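Local atomic coordinates of oxalate--CoA ligase (Arabidopsis thaliana, PDB entry 5IE2), a protein that is a ligase-type enzyme of the ANL superfamily of AMP-binding proteins and holds adenosine-5'-triphosphate in a pocket. Residues A[20-33]-A[222-236]. Numbering follows the deposited sequence.
Sequences RRALSVSGKFNLTH and LLSSLGAGAAVTLPA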
loop_
_atom_site.group_PDB
_atom_site.type_symbol
_atom_site.label_atom_id
_atom_site.label_comp_id
_atom_site.label_asym_id
_atom_site.label_seq_id
_atom_site.Cartn_x
_atom_site.Cartn_y
_atom_site.Cartn_z
ATOM N N ARG A 20 -22.869 1.962 14.015
ATOM C CA ARG A 20 -22.601 1.555 12.629
ATOM C C ARG A 20 -21.522 0.489 12.648
ATOM O O ARG A 20 -20.626 0.518 13.514
ATOM C CB ARG A 20 -22.142 2.745 11.782
ATOM C CG ARG A 20 -23.218 3.840 11.693
ATOM C CD ARG A 20 -23.063 4.590 10.398
ATOM N NE ARG A 20 -23.044 3.618 9.308
ATOM C CZ ARG A 20 -24.012 3.447 8.412
ATOM N NH1 ARG A 20 -25.077 4.237 8.450
ATOM N NH2 ARG A 20 -23.876 2.486 7.466
ATOM N N ARG A 21 -21.557 -0.413 11.666
ATOM C CA ARG A 21 -20.526 -1.424 11.567
ATOM C C ARG A 21 -19.156 -0.769 11.261
ATOM O O ARG A 21 -19.066 0.144 10.418
ATOM C CB ARG A 21 -20.897 -2.435 10.465
ATOM C CG ARG A 21 -19.976 -3.668 10.410
ATOM C CD ARG A 21 -20.640 -4.793 9.579
ATOM N NE ARG A 21 -20.795 -4.365 8.204
ATOM C CZ ARG A 21 -19.845 -4.521 7.271
ATOM N NH1 ARG A 21 -18.662 -5.081 7.577
ATOM N NH2 ARG A 21 -20.092 -4.121 6.038
ATOM N N ALA A 22 -18.117 -1.276 11.943
ATOM C CA ALA A 22 -16.745 -0.844 11.721
ATOM C C ALA A 22 -15.898 -1.945 11.073
ATOM O O ALA A 22 -15.192 -1.685 10.110
ATOM C CB ALA A 22 -16.104 -0.408 13.058
ATOM N N LEU A 23 -15.923 -3.157 11.641
ATOM C CA LEU A 23 -14.941 -4.190 11.293
ATOM C C LEU A 23 -15.584 -5.572 11.388
ATOM O O LEU A 23 -16.103 -5.954 12.453
ATOM C CB LEU A 23 -13.726 -4.112 12.246
ATOM C CG LEU A 23 -12.559 -5.070 11.919
ATOM C CD1 LEU A 23 -11.941 -4.652 10.628
ATOM C CD2 LEU A 23 -11.469 -4.928 13.035
ATOM N N SER A 24 -15.561 -6.308 10.277
ATOM C CA SER A 24 -16.068 -7.680 10.232
ATOM C C SER A 24 -14.951 -8.592 9.838
ATOM O O SER A 24 -13.979 -8.167 9.191
ATOM C CB SER A 24 -17.215 -7.833 9.214
ATOM O OG SER A 24 -18.327 -7.075 9.604
ATOM N N VAL A 25 -15.042 -9.835 10.316
ATOM C CA VAL A 25 -14.226 -10.929 9.802
ATOM C C VAL A 25 -15.233 -11.853 9.161
ATOM O O VAL A 25 -16.194 -12.260 9.833
ATOM C CB VAL A 25 -13.446 -11.638 10.918
ATOM C CG1 VAL A 25 -12.784 -12.925 10.369
ATOM C CG2 VAL A 25 -12.436 -10.676 11.557
ATOM N N SER A 26 -15.100 -12.069 7.851
ATOM C CA SER A 26 -16.111 -12.800 7.081
ATOM C C SER A 26 -16.519 -14.108 7.801
ATOM O O SER A 26 -15.677 -14.954 8.127
ATOM C CB SER A 26 -15.595 -13.144 5.676
ATOM O OG SER A 26 -16.606 -13.848 4.929
ATOM N N GLY A 27 -17.808 -14.223 8.046
ATOM C CA GLY A 27 -18.419 -15.428 8.627
ATOM C C GLY A 27 -18.318 -15.491 10.134
ATOM O O GLY A 27 -18.810 -16.447 10.746
ATOM N N LYS A 28 -17.702 -14.499 10.775
ATOM C CA LYS A 28 -17.375 -14.661 12.190
ATOM C C LYS A 28 -17.681 -13.442 13.058
ATOM O O LYS A 28 -18.488 -13.530 13.975
ATOM C CB LYS A 28 -15.904 -15.023 12.350
ATOM C CG LYS A 28 -15.535 -15.412 13.800
ATOM C CD LYS A 28 -14.158 -16.105 13.833
ATOM C CE LYS A 28 -13.603 -16.313 15.255
ATOM N NZ LYS A 28 -14.404 -17.213 16.133
ATOM N N PHE A 29 -16.965 -12.338 12.846
ATOM C CA PHE A 29 -17.101 -11.166 13.742
ATOM C C PHE A 29 -17.778 -9.997 13.060
ATOM O O PHE A 29 -17.593 -9.829 11.864
ATOM C CB PHE A 29 -15.711 -10.668 14.223
ATOM C CG PHE A 29 -15.020 -11.584 15.215
ATOM C CD1 PHE A 29 -15.646 -11.942 16.396
ATOM C CD2 PHE A 29 -13.763 -12.049 14.969
ATOM C CE1 PHE A 29 -15.000 -12.775 17.336
ATOM C CE2 PHE A 29 -13.095 -12.879 15.918
ATOM C CZ PHE A 29 -13.734 -13.224 17.092
ATOM N N ASN A 30 -18.514 -9.163 13.807
ATOM C CA ASN A 30 -19.064 -7.922 13.231
ATOM C C ASN A 30 -19.032 -6.891 14.348
ATOM O O ASN A 30 -19.906 -6.888 15.209
ATOM C CB ASN A 30 -20.517 -8.063 12.704
ATOM C CG ASN A 30 -20.609 -8.943 11.479
ATOM O OD1 ASN A 30 -20.485 -8.459 10.357
ATOM N ND2 ASN A 30 -20.797 -10.249 11.683
ATOM N N LEU A 31 -18.009 -6.049 14.371
ATOM C CA LEU A 31 -17.852 -5.078 15.459
ATOM C C LEU A 31 -18.407 -3.737 15.025
ATOM O O LEU A 31 -18.133 -3.307 13.919
ATOM C CB LEU A 31 -16.375 -4.905 15.825
ATOM C CG LEU A 31 -15.705 -6.020 16.667
ATOM C CD1 LEU A 31 -15.816 -7.369 16.037
ATOM C CD2 LEU A 31 -14.219 -5.658 16.821
ATOM N N THR A 32 -19.150 -3.068 15.899
ATOM C CA THR A 32 -19.519 -1.665 15.654
ATOM C C THR A 32 -18.363 -0.688 16.003
ATOM O O THR A 32 -17.388 -1.076 16.622
ATOM C CB THR A 32 -20.717 -1.241 16.503
ATOM O OG1 THR A 32 -20.332 -1.342 17.879
ATOM C CG2 THR A 32 -21.949 -2.111 16.227
ATOM N N HIS A 33 -18.506 0.571 15.614
ATOM C CA HIS A 33 -17.494 1.572 15.973
ATOM C C HIS A 33 -17.384 1.735 17.481
ATOM O O HIS A 33 -16.280 1.862 17.986
ATOM C CB HIS A 33 -17.808 2.923 15.279
ATOM C CG HIS A 33 -17.367 2.923 13.837
ATOM N ND1 HIS A 33 -16.065 3.182 13.477
ATOM C CD2 HIS A 33 -18.021 2.608 12.689
ATOM C CE1 HIS A 33 -15.935 3.042 12.169
ATOM N NE2 HIS A 33 -17.110 2.727 11.661
ATOM N N LEU A 222 -7.983 0.200 5.428
ATOM C CA LEU A 222 -8.393 0.077 6.830
ATOM C C LEU A 222 -8.617 1.446 7.486
ATOM O O LEU A 222 -9.739 1.790 7.885
ATOM C CB LEU A 222 -7.347 -0.731 7.626
ATOM C CG LEU A 222 -7.670 -0.810 9.129
ATOM C CD1 LEU A 222 -8.984 -1.676 9.405
ATOM C CD2 LEU A 222 -6.446 -1.293 9.929
ATOM N N LEU A 223 -7.559 2.249 7.605
ATOM C CA LEU A 223 -7.678 3.400 8.500
ATOM C C LEU A 223 -8.583 4.473 7.917
ATOM O O LEU A 223 -9.263 5.159 8.676
ATOM C CB LEU A 223 -6.287 4.000 8.812
ATOM C CG LEU A 223 -5.362 3.032 9.607
ATOM C CD1 LEU A 223 -3.919 3.634 9.810
ATOM C CD2 LEU A 223 -6.013 2.635 10.972
ATOM N N SER A 224 -8.551 4.686 6.600
ATOM C CA SER A 224 -9.391 5.767 6.042
ATOM C C SER A 224 -10.890 5.376 6.127
ATOM O O SER A 224 -11.775 6.256 6.307
ATOM C CB SER A 224 -9.018 6.078 4.590
ATOM O OG SER A 224 -7.649 6.601 4.591
ATOM N N SER A 225 -11.155 4.080 5.961
ATOM C CA SER A 225 -12.552 3.592 6.162
ATOM C C SER A 225 -13.009 3.870 7.588
ATOM O O SER A 225 -14.090 4.411 7.821
ATOM C CB SER A 225 -12.661 2.078 5.892
ATOM O OG SER A 225 -12.418 1.792 4.530
ATOM N N LEU A 226 -12.207 3.461 8.551
ATOM C CA LEU A 226 -12.613 3.633 9.960
ATOM C C LEU A 226 -12.753 5.121 10.263
ATOM O O LEU A 226 -13.657 5.558 10.979
ATOM C CB LEU A 226 -11.602 3.013 10.899
ATOM C CG LEU A 226 -11.434 1.482 10.804
ATOM C CD1 LEU A 226 -10.361 1.085 11.805
ATOM C CD2 LEU A 226 -12.775 0.781 11.153
ATOM N N GLY A 227 -11.849 5.912 9.699
ATOM C CA GLY A 227 -11.921 7.359 9.922
ATOM C C GLY A 227 -13.120 8.046 9.297
ATOM O O GLY A 227 -13.369 9.229 9.621
ATOM N N ALA A 228 -13.820 7.371 8.353
ATOM C CA ALA A 228 -15.068 7.919 7.820
ATOM C C ALA A 228 -16.337 7.410 8.518
ATOM O O ALA A 228 -17.461 7.783 8.098
ATOM C CB ALA A 228 -15.224 7.569 6.298
ATOM N N GLY A 229 -16.175 6.504 9.478
ATOM C CA GLY A 229 -17.317 5.779 10.085
ATOM C C GLY A 229 -17.826 4.675 9.158
ATOM O O GLY A 229 -18.937 4.132 9.346
ATOM N N ALA A 230 -17.013 4.348 8.151
ATOM C CA ALA A 230 -17.329 3.280 7.167
ATOM C C ALA A 230 -16.983 1.909 7.763
ATOM O O ALA A 230 -16.483 1.808 8.905
ATOM C CB ALA A 230 -16.532 3.504 5.811
ATOM N N ALA A 231 -17.208 0.846 6.979
ATOM C CA ALA A 231 -16.903 -0.518 7.437
ATOM C C ALA A 231 -15.835 -1.207 6.584
ATOM O O ALA A 231 -15.675 -0.925 5.378
ATOM C CB ALA A 231 -18.193 -1.389 7.435
ATOM N N VAL A 232 -15.140 -2.109 7.242
ATOM C CA VAL A 232 -14.075 -2.912 6.657
ATOM C C VAL A 232 -14.342 -4.370 6.925
ATOM O O VAL A 232 -14.646 -4.706 8.047
ATOM C CB VAL A 232 -12.705 -2.510 7.325
ATOM C CG1 VAL A 232 -11.586 -3.350 6.791
ATOM C CG2 VAL A 232 -12.421 -1.024 7.063
ATOM N N THR A 233 -14.166 -5.234 5.923
ATOM C CA THR A 233 -14.277 -6.687 6.148
ATOM C C THR A 233 -12.945 -7.344 5.875
ATOM O O THR A 233 -12.313 -7.072 4.855
ATOM C CB THR A 233 -15.356 -7.314 5.249
ATOM O OG1 THR A 233 -16.632 -6.735 5.584
ATOM C CG2 THR A 233 -15.405 -8.893 5.410
ATOM N N LEU A 234 -12.487 -8.186 6.791
ATOM C CA LEU A 234 -11.283 -8.985 6.581
ATOM C C LEU A 234 -11.710 -10.376 6.103
ATOM O O LEU A 234 -12.626 -10.980 6.691
ATOM C CB LEU A 234 -10.478 -9.106 7.886
ATOM C CG LEU A 234 -10.235 -7.740 8.572
ATOM C CD1 LEU A 234 -9.514 -7.936 9.883
ATOM C CD2 LEU A 234 -9.418 -6.897 7.553
ATOM N N PRO A 235 -11.061 -10.884 5.070
ATOM C CA PRO A 235 -11.324 -12.296 4.666
ATOM C C PRO A 235 -11.071 -13.312 5.809
ATOM O O PRO A 235 -10.194 -13.167 6.683
ATOM C CB PRO A 235 -10.335 -12.546 3.523
ATOM C CG PRO A 235 -10.039 -11.147 2.927
ATOM C CD PRO A 235 -10.049 -10.235 4.212
ATOM N N ALA A 236 -11.880 -14.373 5.796
ATOM C CA ALA A 236 -11.832 -15.390 6.849
ATOM C C ALA A 236 -10.447 -15.944 7.059
ATOM O O ALA A 236 -10.046 -16.277 8.182
ATOM C CB ALA A 236 -12.834 -16.553 6.510
HETATM O O HOH W 1 -20.415 1.751 8.774
HETATM O O HOH W 2 -17.101 -4.180 4.801
#
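Arg21 lays its guanidinium flat over the methyl of Ala231, Arg21 CZ lying 3.5 Å from Ala231 CB. Its side chain leaves with CG anti to the backbone N (chi1 -172°) and bends at chi3 (64°), which carries the planar group along the sheet toward Ser24 and Thr233. There Arg21 NH1 donates to Ser24 OG at 2.9 Å, the oxygen lying somewhat out of the guanidinium plane, and Ser24 OG in turn donates to Asn30 OD1, while a water joins Arg21 NH2 to Thr233 OG1. Beneath this polar face, strands 21-25 and 231-234 run parallel as the central pair of a four-stranded mixed sheet in the AMP-binding part of the ANL fold, uniting strands far apart in sequence; strands 29-32 and 205-207 flank them. Four backbone hydrogen bonds zip the pair together, from Ala22 O with Val232 N to Ser26 N with Leu234 O.

The other face is apolar: Leu23 brings CD1 across Val232 CB at 4.0 Å and on to Leu234 CG at 4.1 Å, and helix 67-78 packs against Leu23 and Val25. At the start of the pair, the Ala22 methyl sits over the centre of the His33 ring, and Ala22 CB also meets Leu226 CD2 at 4.0 Å. His33 NE2 donates to Ala230 O at 3.0 Å, close to its ring plane, just after the Schellman motif, with Gly229 at positive phi, that follows helix 215-227. This bond implies a proton on NE2, so the imidazole probably serves as a buried donor tying the helix-to-strand turn to the start of helix 33-50, while on the face of Arg21 and Thr233 side chains and a water link the strands.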